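Local coordinates for predicted metal-dependent hydrolase of the TIM-barrel fold (Lactobacillus casei, PDB 2QPX), which probably acts as a metal-dependent hydrolase of the amidohydrolase group, holding a pair of zinc ions in a TIM-barrel scaffold, at residues W147-A150 / F151-V155; I356-C360 / W361-A365; R88-H92 / F93-E97; L349-K352 / K353-N357; S6-V9 / D10-P13. All coordinates share one frame; numbering follows the deposited sequence. Where two conformers were deposited one is given.

Contact 1 (W147-A150 / F151-V155)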
loop_
_atom_site.group_PDB
_atom_site.type_symbol
_atom_site.label_atom_id
_atom_site.label_comp_id
_atom_site.label_asym_id
_atom_site.label_seq_id
_atom_site.Cartn_x
_atom_site.Cartn_y
_atom_site.Cartn_z
ATOM N N TRP A 147 -36.474 6.144 21.044
ATOM C CA TRP A 147 -35.031 6.428 21.009
ATOM C C TRP A 147 -34.663 7.229 19.749
ATOM O O TRP A 147 -33.989 8.272 19.818
ATOM C CB TRP A 147 -34.234 5.142 21.034
ATOM C CG TRP A 147 -32.787 5.370 20.674
ATOM C CD1 TRP A 147 -31.816 5.877 21.483
ATOM C CD2 TRP A 147 -32.178 5.130 19.405
ATOM N NE1 TRP A 147 -30.623 5.986 20.802
ATOM C CE2 TRP A 147 -30.814 5.508 19.524
ATOM C CE3 TRP A 147 -32.636 4.622 18.180
ATOM C CZ2 TRP A 147 -29.941 5.433 18.471
ATOM C CZ3 TRP A 147 -31.765 4.525 17.135
ATOM C CH2 TRP A 147 -30.416 4.946 17.281
ATOM N N TRP A 148 -35.115 6.753 18.589
ATOM C CA TRP A 148 -34.806 7.415 17.325
ATOM C C TRP A 148 -35.357 8.843 17.285
ATOM O O TRP A 148 -34.678 9.779 16.821
ATOM C CB TRP A 148 -35.338 6.609 16.137
ATOM C CG TRP A 148 -35.050 7.284 14.841
ATOM C CD1 TRP A 148 -35.943 7.868 14.000
ATOM C CD2 TRP A 148 -33.753 7.510 14.266
ATOM N NE1 TRP A 148 -35.295 8.419 12.928
ATOM C CE2 TRP A 148 -33.949 8.233 13.076
ATOM C CE3 TRP A 148 -32.453 7.189 14.657
ATOM C CZ2 TRP A 148 -32.883 8.594 12.243
ATOM C CZ3 TRP A 148 -31.408 7.536 13.840
ATOM C CH2 TRP A 148 -31.621 8.258 12.661
ATOM N N GLN A 149 -36.573 9.036 17.769
ATOM C CA GLN A 149 -37.131 10.392 17.791
ATOM C C GLN A 149 -36.266 11.340 18.631
ATOM O O GLN A 149 -35.941 12.450 18.199
ATOM C CB GLN A 149 -38.588 10.389 18.286
ATOM C CG GLN A 149 -39.174 11.778 18.374
ATOM C CD GLN A 149 -40.613 11.749 18.839
ATOM O OE1 GLN A 149 -40.896 11.954 20.018
ATOM N NE2 GLN A 149 -41.518 11.452 17.927
ATOM N N ALA A 150 -35.881 10.879 19.817
ATOM C CA ALA A 150 -35.112 11.713 20.733
ATOM C C ALA A 150 -33.709 12.006 20.163
ATOM O O ALA A 150 -33.230 13.146 20.192
ATOM C CB ALA A 150 -35.004 11.061 22.097
ATOM N N PHE A 151 -33.073 10.961 19.659
ATOM C CA PHE A 151 -31.709 11.079 19.149
ATOM C C PHE A 151 -31.698 11.933 17.889
ATOM O O PHE A 151 -30.874 12.844 17.770
ATOM C CB PHE A 151 -31.109 9.691 18.909
ATOM C CG PHE A 151 -29.822 9.703 18.118
ATOM C CD1 PHE A 151 -28.667 10.238 18.663
ATOM C CD2 PHE A 151 -29.787 9.285 16.806
ATOM C CE1 PHE A 151 -27.481 10.280 17.898
ATOM C CE2 PHE A 151 -28.601 9.325 16.053
ATOM C CZ PHE A 151 -27.456 9.802 16.615
ATOM N N SER A 152 -32.592 11.637 16.941
ATOM C CA SER A 152 -32.620 12.411 15.713
ATOM C C SER A 152 -32.932 13.885 15.996
ATOM O O SER A 152 -32.406 14.784 15.335
ATOM C CB SER A 152 -33.608 11.783 14.676
ATOM O OG SER A 152 -34.929 11.824 15.129
ATOM N N ASN A 153 -33.838 14.164 16.926
ATOM C CA ASN A 153 -34.083 15.576 17.294
ATOM C C ASN A 153 -32.795 16.256 17.814
ATOM O O ASN A 153 -32.512 17.392 17.464
ATOM C CB ASN A 153 -35.180 15.704 18.346
ATOM C CG ASN A 153 -36.578 15.519 17.768
ATOM O OD1 ASN A 153 -36.785 15.587 16.553
ATOM N ND2 ASN A 153 -37.554 15.312 18.663
ATOM N N ASP A 154 -32.015 15.538 18.631
ATOM C CA ASP A 154 -30.749 16.066 19.141
ATOM C C ASP A 154 -29.744 16.382 18.022
ATOM O O ASP A 154 -29.106 17.425 18.024
ATOM C CB ASP A 154 -30.175 15.138 20.196
ATOM C CG ASP A 154 -29.241 15.847 21.148
ATOM O OD1 ASP A 154 -29.737 16.675 21.932
ATOM O OD2 ASP A 154 -28.010 15.602 21.122
ATOM N N VAL A 155 -29.689 15.512 17.037
ATOM C CA VAL A 155 -28.818 15.699 15.876
ATOM C C VAL A 155 -29.259 16.951 15.098
ATOM O O VAL A 155 -28.422 17.760 14.682
ATOM C CB VAL A 155 -28.784 14.434 14.968
ATOM C CG1 VAL A 155 -28.117 14.714 13.621
ATOM C CG2 VAL A 155 -28.105 13.285 15.719
#
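Trp147 and its neighbour Trp148 cluster with Phe151, three to four residues further along helix 144-156. In all three CG lies trans to the backbone N. Trp147 and Phe151 therefore run side by side; their planes differ by only 2°, but a centroid separation of 5.5 Å leaves the rings barely overlapping, and Phe151 CB, not its ring, sits over the face of Trp147, whose NE1 is hydrogen-bonded to Ala134 O. Trp148 brings CZ3 to the edge of the Phe151 ring, 3.8 Å from CD2. Over a face of the Trp148 indole lies Ser152 CB, a CH-pi contact 4.2 Å from the five-membered-ring centroid. With chi1 at 65°, Ser152 OG turns back to Trp148 O at 2.7 Å; OG and Ser152 N both donate hydrogen bonds to that oxygen, from opposite faces of its plane. Replacing Trp148 with alanine would probably take the indole face from Ser152 CB and leave a gap beside the edge of Phe151 at CD2. The buried serine hydroxyl is thus satisfied within its own helix, while Phe151 and Ser152 pack on Met210 and Phe217 of helix 204-221.

Contact 2 (I356-C360 / W361-A365). With EDO (1,2-ethanediol), chain F.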
loop_
_atom_site.group_PDB
_atom_site.type_symbol
_atom_site.label_atom_id
_atom_site.label_comp_id
_atom_site.label_asym_id
_atom_site.label_seq_id
_atom_site.Cartn_x
_atom_site.Cartn_y
_atom_site.Cartn_z
ATOM N N ILE A 356 -0.712 25.921 0.374
ATOM C CA ILE A 356 -0.324 25.777 1.788
ATOM C C ILE A 356 -1.377 26.443 2.712
ATOM O O ILE A 356 -1.801 25.856 3.726
ATOM C CB ILE A 356 1.137 26.321 2.001
ATOM C CG1 ILE A 356 2.147 25.365 1.382
ATOM C CG2 ILE A 356 1.391 26.609 3.516
ATOM C CD1 ILE A 356 3.564 25.974 1.134
ATOM N N ASN A 357 -1.813 27.651 2.365
ATOM C CA ASN A 357 -2.835 28.318 3.119
ATOM C C ASN A 357 -4.158 27.488 3.171
ATOM O O ASN A 357 -4.793 27.393 4.214
ATOM C CB ASN A 357 -3.113 29.719 2.571
ATOM C CG ASN A 357 -2.140 30.761 3.065
ATOM O OD1 ASN A 357 -1.735 30.746 4.220
ATOM N ND2 ASN A 357 -1.816 31.729 2.188
ATOM N N ALA A 358 -4.555 26.938 2.025
ATOM C CA ALA A 358 -5.755 26.110 1.909
ATOM C C ALA A 358 -5.681 24.969 2.918
ATOM O O ALA A 358 -6.592 24.738 3.719
ATOM C CB ALA A 358 -5.867 25.587 0.458
ATOM N N ILE A 359 -4.562 24.257 2.872
ATOM C CA ILE A 359 -4.400 23.044 3.663
ATOM C C ILE A 359 -4.366 23.334 5.179
ATOM O O ILE A 359 -5.003 22.636 5.975
ATOM C CB ILE A 359 -3.140 22.306 3.237
ATOM C CG1 ILE A 359 -3.225 21.863 1.756
ATOM C CG2 ILE A 359 -2.851 21.101 4.134
ATOM C CD1 ILE A 359 -1.885 21.384 1.122
ATOM N N CYS A 360 -3.615 24.382 5.567
ATOM C CA CYS A 360 -3.379 24.661 6.960
ATOM C C CYS A 360 -4.596 25.255 7.705
ATOM O O CYS A 360 -4.796 24.977 8.893
ATOM C CB CYS A 360 -2.121 25.540 7.094
ATOM S SG CYS A 360 -0.621 24.650 6.776
ATOM N N TRP A 361 -5.370 26.095 7.025
ATOM C CA TRP A 361 -6.457 26.783 7.679
ATOM C C TRP A 361 -7.646 27.165 6.793
ATOM O O TRP A 361 -8.776 27.216 7.263
ATOM C CB TRP A 361 -5.952 28.067 8.404
ATOM C CG TRP A 361 -5.335 29.064 7.471
ATOM C CD1 TRP A 361 -4.056 29.093 7.030
ATOM C CD2 TRP A 361 -6.016 30.152 6.824
ATOM N NE1 TRP A 361 -3.884 30.134 6.130
ATOM C CE2 TRP A 361 -5.076 30.797 5.996
ATOM C CE3 TRP A 361 -7.333 30.634 6.862
ATOM C CZ2 TRP A 361 -5.413 31.887 5.192
ATOM C CZ3 TRP A 361 -7.671 31.720 6.046
ATOM C CH2 TRP A 361 -6.716 32.326 5.236
ATOM N N GLN A 362 -7.385 27.526 5.539
ATOM C CA GLN A 362 -8.409 28.194 4.776
ATOM C C GLN A 362 -9.539 27.267 4.306
ATOM O O GLN A 362 -10.712 27.646 4.357
ATOM C CB GLN A 362 -7.789 28.955 3.609
ATOM C CG GLN A 362 -8.751 29.821 2.843
ATOM C CD GLN A 362 -8.140 30.344 1.553
ATOM O OE1 GLN A 362 -7.514 29.594 0.785
ATOM N NE2 GLN A 362 -8.347 31.609 1.291
ATOM N N THR A 363 -9.192 26.063 3.877
ATOM C CA THR A 363 -10.250 25.116 3.499
ATOM C C THR A 363 -11.135 24.786 4.710
ATOM O O THR A 363 -12.355 24.819 4.623
ATOM C CB THR A 363 -9.664 23.860 2.853
ATOM O OG1 THR A 363 -8.889 24.234 1.709
ATOM C CG2 THR A 363 -10.766 22.872 2.467
ATOM N N SER A 364 -10.518 24.476 5.861
ATOM C CA SER A 364 -11.298 24.184 7.051
ATOM C C SER A 364 -12.116 25.392 7.506
ATOM O O SER A 364 -13.243 25.256 7.950
ATOM C CB SER A 364 -10.418 23.663 8.185
ATOM O OG SER A 364 -9.948 22.360 7.879
ATOM N N ALA A 365 -11.568 26.590 7.366
ATOM C CA ALA A 365 -12.352 27.779 7.749
ATOM C C ALA A 365 -13.623 27.882 6.961
ATOM O O ALA A 365 -14.670 28.189 7.507
ATOM C CB ALA A 365 -11.500 29.085 7.633
HETATM C C1 EDO F . -10.241 27.908 -0.030
HETATM O O1 EDO F . -11.516 27.585 0.536
HETATM C C2 EDO F . -9.307 26.731 0.181
HETATM O O2 EDO F . -9.945 25.544 -0.373
HETATM O O HOH W 1 -7.744 24.030 6.204
#
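Asn357 O is gripped by two backbone donors: Trp361 N at 3.1 Å and Gln362 N at 2.9 Å come to Asn357 O from opposite faces of its carbonyl plane. The second bond spans five residues, as does Thr363 N to Ala358 O at 2.9 Å, which lies in the carbonyl plane on a lone pair. A water donates to Ala358 O and accepts from Ser364 N, six residues on, bridging the widened turn. The Trp361 indole folds back beside Asn357, because chi1 of 61° sets its CG between the backbone N and carbonyl carbon. NE1 then bonds Asn357 OD1 at 2.9 Å, with the oxygen close to the indole plane but the donor 38° above the amide carbonyl plane. Asn357 O lies over one indole face, as does Gln362 CB. Thr363 OG1 accepts a 2.7 Å bond from O2 of an ethanediol molecule, probably from the crystallisation liquor. Cys360 and Ile359 also make backbone bonds to Leu15 and Phe315, outside the two segments. The i+5 bonds mark a pi-type turn; the short axes of 356-360 and 361-365 differ by 52°, consistent with a bend in helix 349-367 where it packs on the barrel strands.

Contact 3 (R88-H92 / F93-E97)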
loop_
_atom_site.group_PDB
_atom_site.type_symbol
_atom_site.label_atom_id
_atom_site.label_comp_id
_atom_site.label_asym_id
_atom_site.label_seq_id
_atom_site.Cartn_x
_atom_site.Cartn_y
_atom_site.Cartn_z
ATOM N N ARG A 88 2.855 28.651 24.975
ATOM C CA ARG A 88 4.148 28.600 24.271
ATOM C C ARG A 88 4.103 27.675 23.060
ATOM O O ARG A 88 4.544 28.039 21.977
ATOM C CB ARG A 88 5.249 28.084 25.190
ATOM C CG ARG A 88 5.735 29.018 26.222
ATOM C CD ARG A 88 6.869 28.370 27.021
ATOM N NE ARG A 88 7.352 29.299 28.008
ATOM C CZ ARG A 88 8.340 29.043 28.840
ATOM N NH1 ARG A 88 8.991 27.892 28.808
ATOM N NH2 ARG A 88 8.699 29.987 29.698
ATOM N N ILE A 89 3.478 26.509 23.234
ATOM C CA ILE A 89 3.439 25.509 22.164
ATOM C C ILE A 89 2.439 25.894 21.097
ATOM O O ILE A 89 2.770 25.923 19.918
ATOM C CB ILE A 89 3.194 24.100 22.729
ATOM C CG1 ILE A 89 4.389 23.673 23.571
ATOM C CG2 ILE A 89 2.884 23.048 21.592
ATOM C CD1 ILE A 89 4.207 22.392 24.386
ATOM N N PHE A 90 1.193 26.164 21.489
ATOM C CA PHE A 90 0.180 26.548 20.502
ATOM C C PHE A 90 0.602 27.799 19.745
ATOM O O PHE A 90 0.403 27.898 18.538
ATOM C CB PHE A 90 -1.205 26.678 21.124
ATOM C CG PHE A 90 -1.836 25.332 21.467
ATOM C CD1 PHE A 90 -2.519 24.623 20.507
ATOM C CD2 PHE A 90 -1.751 24.782 22.757
ATOM C CE1 PHE A 90 -3.069 23.384 20.811
ATOM C CE2 PHE A 90 -2.336 23.540 23.073
ATOM C CZ PHE A 90 -3.000 22.841 22.064
ATOM N N GLY A 91 1.200 28.775 20.459
ATOM C CA GLY A 91 1.652 30.012 19.828
ATOM C C GLY A 91 2.816 29.784 18.896
ATOM O O GLY A 91 2.857 30.370 17.823
ATOM N N HIS A 92 3.767 28.922 19.267
ATOM C CA HIS A 92 4.938 28.693 18.427
ATOM C C HIS A 92 4.542 28.220 17.024
ATOM O O HIS A 92 5.102 28.663 16.009
ATOM C CB HIS A 92 5.899 27.705 19.103
ATOM C CG HIS A 92 7.083 27.354 18.261
ATOM N ND1 HIS A 92 8.245 28.103 18.258
ATOM C CD2 HIS A 92 7.279 26.346 17.384
ATOM C CE1 HIS A 92 9.098 27.571 17.399
ATOM N NE2 HIS A 92 8.532 26.510 16.844
ATOM N N PHE A 93 3.563 27.308 16.983
ATOM C CA PHE A 93 3.136 26.700 15.723
ATOM C C PHE A 93 2.020 27.480 15.015
ATOM O O PHE A 93 1.609 27.112 13.934
ATOM C CB PHE A 93 2.749 25.257 15.967
ATOM C CG PHE A 93 3.921 24.411 16.363
ATOM C CD1 PHE A 93 4.890 24.082 15.406
ATOM C CD2 PHE A 93 4.131 24.026 17.678
ATOM C CE1 PHE A 93 6.011 23.334 15.773
ATOM C CE2 PHE A 93 5.231 23.283 18.047
ATOM C CZ PHE A 93 6.185 22.927 17.077
ATOM N N HIS A 94 1.533 28.549 15.648
ATOM C CA HIS A 94 0.515 29.462 15.113
ATOM C C HIS A 94 -0.865 28.748 14.994
ATOM O O HIS A 94 -1.610 29.006 14.064
ATOM C CB HIS A 94 0.965 30.104 13.782
ATOM C CG HIS A 94 2.128 31.036 13.925
ATOM N ND1 HIS A 94 1.984 32.392 13.800
ATOM C CD2 HIS A 94 3.430 30.816 14.194
ATOM C CE1 HIS A 94 3.159 32.976 13.991
ATOM N NE2 HIS A 94 4.056 32.043 14.249
ATOM N N PHE A 95 -1.184 27.867 15.943
ATOM C CA PHE A 95 -2.563 27.387 16.026
ATOM C C PHE A 95 -3.496 28.570 16.257
ATOM O O PHE A 95 -3.228 29.426 17.103
ATOM C CB PHE A 95 -2.737 26.402 17.174
ATOM C CG PHE A 95 -2.206 25.002 16.936
ATOM C CD1 PHE A 95 -0.864 24.701 17.113
ATOM C CD2 PHE A 95 -3.061 23.959 16.584
ATOM C CE1 PHE A 95 -0.386 23.416 17.001
ATOM C CE2 PHE A 95 -2.572 22.667 16.472
ATOM C CZ PHE A 95 -1.254 22.393 16.643
ATOM N N LYS A 96 -4.596 28.612 15.526
ATOM C CA LYS A 96 -5.595 29.678 15.708
ATOM C C LYS A 96 -6.974 29.208 16.139
ATOM O O LYS A 96 -7.776 30.011 16.591
ATOM C CB LYS A 96 -5.705 30.546 14.451
ATOM C CG LYS A 96 -4.420 31.320 14.126
ATOM C CD LYS A 96 -4.013 32.296 15.212
ATOM C CE LYS A 96 -2.713 32.998 14.789
ATOM N NZ LYS A 96 -2.339 34.006 15.799
ATOM N N GLU A 97 -7.281 27.914 16.021
ATOM C CA GLU A 97 -8.570 27.384 16.494
ATOM C C GLU A 97 -8.450 25.875 16.638
ATOM O O GLU A 97 -7.748 25.263 15.848
ATOM C CB GLU A 97 -9.710 27.746 15.542
ATOM C CG GLU A 97 -11.092 27.473 16.120
ATOM C CD GLU A 97 -12.222 27.804 15.212
ATOM O OE1 GLU A 97 -12.034 27.735 13.983
ATOM O OE2 GLU A 97 -13.308 28.132 15.760
#
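Two edge-to-face aromatic pairs dominate the turn from helix 79-92 into strand 95-101. In one, the edge of Phe90 meets the face of Phe95 with planes at 71°, CD1 approaching Phe95 CG to 3.6 Å. In the other, His92 points CD2 at the centre of the Phe93 ring, 3.5 Å above its plane, with the two planes at 81°; the imidazole reaches there because its CG stands opposite the backbone N (chi1 176°). Ile89 CG2 adds an aliphatic contact, 4.2 Å from Phe93 CD2. Backbone bonds end the helix. His94, at positive phi, leaves it in a Schellman motif; His94 N bonds Gly91 O at 3.1 Å, Phe95 N bonds Phe90 O at 3.0 Å, and Phe93 N holds Ile89 O weakly. Substituting leucine for Phe93 would probably deprive the His92 CD2 edge of its aromatic face and hold that imidazole less firmly. Phe93 and Phe95 also touch Ala330 of helix 323-342. The chemistry thus divides the work: carbonyls at the helix end are bonded by the departing chain, while Phe90, Phe93 and Phe95 are buried.

Contact 4 (L349-K352 / K353-N357). With EDO (1,2-ethanediol), chain E.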
loop_
_atom_site.group_PDB
_atom_site.type_symbol
_atom_site.label_atom_id
_atom_site.label_comp_id
_atom_site.label_asym_id
_atom_site.label_seq_id
_atom_site.Cartn_x
_atom_site.Cartn_y
_atom_site.Cartn_z
ATOM N N LEU A 349 5.499 30.250 -7.141
ATOM C CA LEU A 349 5.529 30.438 -5.713
ATOM C C LEU A 349 4.174 30.842 -5.130
ATOM O O LEU A 349 3.762 30.324 -4.079
ATOM C CB LEU A 349 6.610 31.484 -5.356
ATOM C CG LEU A 349 6.785 31.716 -3.849
ATOM C CD1 LEU A 349 7.141 30.414 -3.068
ATOM C CD2 LEU A 349 7.842 32.852 -3.599
ATOM N N ALA A 350 3.467 31.750 -5.786
ATOM C CA ALA A 350 2.177 32.201 -5.304
ATOM C C ALA A 350 1.186 31.021 -5.175
ATOM O O ALA A 350 0.365 30.984 -4.237
ATOM C CB ALA A 350 1.575 33.235 -6.202
ATOM N N GLN A 351 1.208 30.131 -6.157
ATOM C CA GLN A 351 0.303 28.955 -6.130
ATOM C C GLN A 351 0.667 28.019 -4.989
ATOM O O GLN A 351 -0.227 27.461 -4.306
ATOM C CB GLN A 351 0.341 28.239 -7.478
ATOM C CG GLN A 351 -0.604 27.035 -7.567
ATOM C CD GLN A 351 -2.020 27.406 -7.410
ATOM O OE1 GLN A 351 -2.698 27.808 -8.393
ATOM N NE2 GLN A 351 -2.540 27.252 -6.180
ATOM N N LYS A 352 1.968 27.828 -4.781
ATOM C CA LYS A 352 2.428 27.045 -3.632
ATOM C C LYS A 352 1.886 27.617 -2.305
ATOM O O LYS A 352 1.363 26.887 -1.445
ATOM C CB LYS A 352 3.950 26.908 -3.642
ATOM C CG LYS A 352 4.526 26.177 -4.866
ATOM C CD LYS A 352 6.068 26.139 -4.884
ATOM C CE LYS A 352 6.625 25.413 -6.059
ATOM N NZ LYS A 352 8.126 25.208 -5.957
ATOM N N LYS A 353 2.021 28.920 -2.107
ATOM C CA LYS A 353 1.531 29.585 -0.917
ATOM C C LYS A 353 0.002 29.491 -0.774
ATOM O O LYS A 353 -0.518 29.256 0.346
ATOM C CB LYS A 353 1.996 31.062 -0.873
ATOM C CG LYS A 353 3.510 31.215 -0.735
ATOM C CD LYS A 353 3.874 32.720 -0.766
ATOM C CE LYS A 353 5.324 32.939 -0.436
ATOM N NZ LYS A 353 5.620 34.429 -0.642
ATOM N N ALA A 354 -0.712 29.612 -1.896
ATOM C CA ALA A 354 -2.189 29.485 -1.912
ATOM C C ALA A 354 -2.611 28.087 -1.441
ATOM O O ALA A 354 -3.494 27.954 -0.605
ATOM C CB ALA A 354 -2.753 29.755 -3.310
ATOM N N TRP A 355 -1.910 27.064 -1.923
ATOM C CA TRP A 355 -2.217 25.691 -1.533
ATOM C C TRP A 355 -1.866 25.412 -0.076
ATOM O O TRP A 355 -2.655 24.774 0.669
ATOM C CB TRP A 355 -1.534 24.731 -2.487
ATOM C CG TRP A 355 -2.223 24.598 -3.834
ATOM C CD1 TRP A 355 -3.529 24.848 -4.110
ATOM C CD2 TRP A 355 -1.648 24.080 -5.023
ATOM N NE1 TRP A 355 -3.810 24.513 -5.421
ATOM C CE2 TRP A 355 -2.680 24.015 -5.996
ATOM C CE3 TRP A 355 -0.375 23.622 -5.360
ATOM C CZ2 TRP A 355 -2.458 23.576 -7.289
ATOM C CZ3 TRP A 355 -0.159 23.178 -6.673
ATOM C CH2 TRP A 355 -1.206 23.133 -7.593
ATOM N N ILE A 356 -0.712 25.921 0.374
ATOM C CA ILE A 356 -0.324 25.777 1.788
ATOM C C ILE A 356 -1.377 26.443 2.712
ATOM O O ILE A 356 -1.801 25.856 3.726
ATOM C CB ILE A 356 1.137 26.321 2.001
ATOM C CG1 ILE A 356 2.147 25.365 1.382
ATOM C CG2 ILE A 356 1.391 26.609 3.516
ATOM C CD1 ILE A 356 3.564 25.974 1.134
ATOM N N ASN A 357 -1.813 27.651 2.365
ATOM C CA ASN A 357 -2.835 28.318 3.119
ATOM C C ASN A 357 -4.158 27.488 3.171
ATOM O O ASN A 357 -4.793 27.393 4.214
ATOM C CB ASN A 357 -3.113 29.719 2.571
ATOM C CG ASN A 357 -2.140 30.761 3.065
ATOM O OD1 ASN A 357 -1.735 30.746 4.220
ATOM N ND2 ASN A 357 -1.816 31.729 2.188
HETATM C C1 EDO E . -6.357 26.878 -10.782
HETATM O O1 EDO E . -7.751 27.102 -10.825
HETATM C C2 EDO E . -5.975 27.097 -9.313
HETATM O O2 EDO E . -4.913 26.220 -8.970
#
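Gln351 lies over one face of the Trp355 indole, one turn further along the helix. Its CG stands 3.7 Å from the centroid of the six-membered ring, only 3° off the normal, a CH-pi contact. NE2 lies 3.1 Å above the same face, nearer the rim, with the amide plane inclined 30° to the ring. The bend at chi2 (62°) folds the glutamine back across the indole. A second pair is aliphatic: Leu349 CG meets Lys353 CE at 3.9 Å, the lysine running extended past the leucine. Beneath these, Trp355 N to Gln351 O and Lys353 N to Leu349 O, 2.9 and 3.0 Å, are regular helical bonds that set the spacing of both pairs. Further out, Gln351 OE1 accepts a bond from O2 of an ethanediol at 2.8 Å, a molecule also bonded to His57 of the second subunit, whose ring meets Trp355 edge-to-face. Tyr310 stacks on Trp355, and Lys352 NZ bonds Gly1 O and makes a salt bridge to Asp3. This first part of helix 349-367 packs on helix 6-11 through Lys353 and Ile356 and on helix 323-342 through Trp355 and Ile356.

Contact 5 (S6-V9 / D10-P13). With EDO (1,2-ethanediol), chain M.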
loop_
_atom_site.group_PDB
_atom_site.type_symbol
_atom_site.label_atom_id
_atom_site.label_comp_id
_atom_site.label_asym_id
_atom_site.label_seq_id
_atom_site.Cartn_x
_atom_site.Cartn_y
_atom_site.Cartn_z
ATOM N N SER A 6 10.290 27.618 3.926
ATOM C CA SER A 6 10.405 27.438 5.380
ATOM C C SER A 6 9.867 28.642 6.155
ATOM O O SER A 6 9.071 28.501 7.071
ATOM C CB SER A 6 11.861 27.145 5.785
ATOM O OG SER A 6 11.938 26.601 7.092
ATOM N N GLU A 7 10.320 29.841 5.805
ATOM C CA GLU A 7 9.906 31.018 6.568
ATOM C C GLU A 7 8.399 31.301 6.422
ATOM O O GLU A 7 7.711 31.618 7.385
ATOM C CB GLU A 7 10.810 32.186 6.141
ATOM C CG GLU A 7 10.423 33.550 6.584
ATOM C CD GLU A 7 11.437 34.568 6.051
ATOM O OE1 GLU A 7 12.636 34.419 6.389
ATOM O OE2 GLU A 7 11.038 35.467 5.268
ATOM N N PHE A 8 7.881 31.112 5.212
ATOM C CA PHE A 8 6.457 31.238 4.959
ATOM C C PHE A 8 5.635 30.254 5.807
ATOM O O PHE A 8 4.676 30.636 6.464
ATOM C CB PHE A 8 6.128 30.996 3.481
ATOM C CG PHE A 8 4.655 31.075 3.195
ATOM C CD1 PHE A 8 4.019 32.296 3.133
ATOM C CD2 PHE A 8 3.875 29.933 3.036
ATOM C CE1 PHE A 8 2.670 32.412 2.912
ATOM C CE2 PHE A 8 2.499 30.060 2.806
ATOM C CZ PHE A 8 1.895 31.266 2.763
ATOM N N VAL A 9 6.038 28.985 5.776
ATOM C CA VAL A 9 5.302 27.946 6.509
ATOM C C VAL A 9 5.403 28.169 8.029
ATOM O O VAL A 9 4.448 27.931 8.758
ATOM C CB VAL A 9 5.748 26.551 6.074
ATOM C CG1 VAL A 9 5.158 25.476 7.007
ATOM C CG2 VAL A 9 5.336 26.315 4.631
ATOM N N ASP A 10 6.532 28.704 8.503
ATOM C CA ASP A 10 6.636 29.036 9.915
ATOM C C ASP A 10 5.500 29.951 10.394
ATOM O O ASP A 10 4.990 29.796 11.504
ATOM C CB ASP A 10 7.974 29.747 10.222
ATOM C CG ASP A 10 9.135 28.811 10.306
ATOM O OD1 ASP A 10 8.949 27.580 10.472
ATOM O OD2 ASP A 10 10.275 29.319 10.225
ATOM N N GLN A 11 5.109 30.903 9.559
ATOM C CA GLN A 11 4.110 31.875 9.954
ATOM C C GLN A 11 2.664 31.517 9.590
ATOM O O GLN A 11 1.733 32.246 9.950
ATOM C CB GLN A 11 4.470 33.281 9.440
ATOM C CG GLN A 11 4.509 33.438 7.954
ATOM C CD GLN A 11 3.129 33.618 7.347
ATOM O OE1 GLN A 11 2.424 34.565 7.703
ATOM N NE2 GLN A 11 2.732 32.706 6.423
ATOM N N VAL A 12 2.441 30.401 8.876
ATOM C CA VAL A 12 1.101 30.035 8.441
ATOM C C VAL A 12 0.239 29.589 9.641
ATOM O O VAL A 12 0.647 28.744 10.410
ATOM C CB VAL A 12 1.165 28.917 7.365
ATOM C CG1 VAL A 12 -0.224 28.367 7.059
ATOM C CG2 VAL A 12 1.864 29.409 6.083
ATOM N N PRO A 13 -0.951 30.163 9.803
ATOM C CA PRO A 13 -1.819 29.697 10.885
ATOM C C PRO A 13 -2.406 28.296 10.637
ATOM O O PRO A 13 -2.496 27.837 9.496
ATOM C CB PRO A 13 -2.931 30.732 10.911
ATOM C CG PRO A 13 -2.821 31.464 9.662
ATOM C CD PRO A 13 -1.537 31.298 9.057
HETATM C C1 EDO M . 8.179 25.359 8.734
HETATM O O1 EDO M . 9.494 25.780 8.378
HETATM C C2 EDO M . 8.391 24.105 9.540
HETATM O O2 EDO M . 9.210 23.221 8.777
HETATM O O HOH W 2 12.385 28.696 8.942
#
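Asp10 N bonds Ser6 O at 2.9 Å in helix 6-11, and the backbone then tightens to a three-residue bond from Val12 N to Val9 O at 3.2 Å, the donor standing well above the carbonyl plane. Phe8 carries the side-chain contact. In the conformers given, Val12 CG2 comes over one face of the Phe8 ring, 3.8 Å from the centroid and 29° off the normal, and approaches Phe8 CE2 to 3.4 Å. Gln11 NE2 lies over the same face, 3.4 Å above the plane and nearer the rim. Gln11 CG sits between the backbone N and the carbonyl carbon (chi1 64°), and the chain bends at chi2 (80°), which curls the amide back so that NE2 donates to Phe8 O at 2.8 Å, the oxygen lying near the amide plane. Here the chain passes from an N-terminal helix into strand 14-19, which carries the zinc ligand His18, and Lys334 NZ bonds Val9 O and Val12 O on the way. At the helix start Ser6 OG, in the conformer given, and Asp10 OD2 share a water, which donates to the carboxylate. An ethanediol, probably from the crystallisation liquor, has O1 2.8 Å from Asp10 OD1.

In the fold
From the N terminus, contact 5 comes first, closing the turn between helix 6-11 and strand 14-19. Contact 3 follows, turning helix 79-92 into strand 95-101, the parallel neighbour of 14-19. Contact 1 lies within helix 144-156, some 33 to 44 Å from the others between centres and touching none of them. Contacts 4 and 2 succeed each other on helix 349-367 and share Ile356 and Asn357. All five are local; apart from that overlap they run in series, and none encloses or crosses another. In space contact 5 touches contacts 2, 3 and 4: Phe8 packs on Ile356, Pro13 on Trp361, and His94 on Asp10, tying both chain ends to the strand 95-101 entrance.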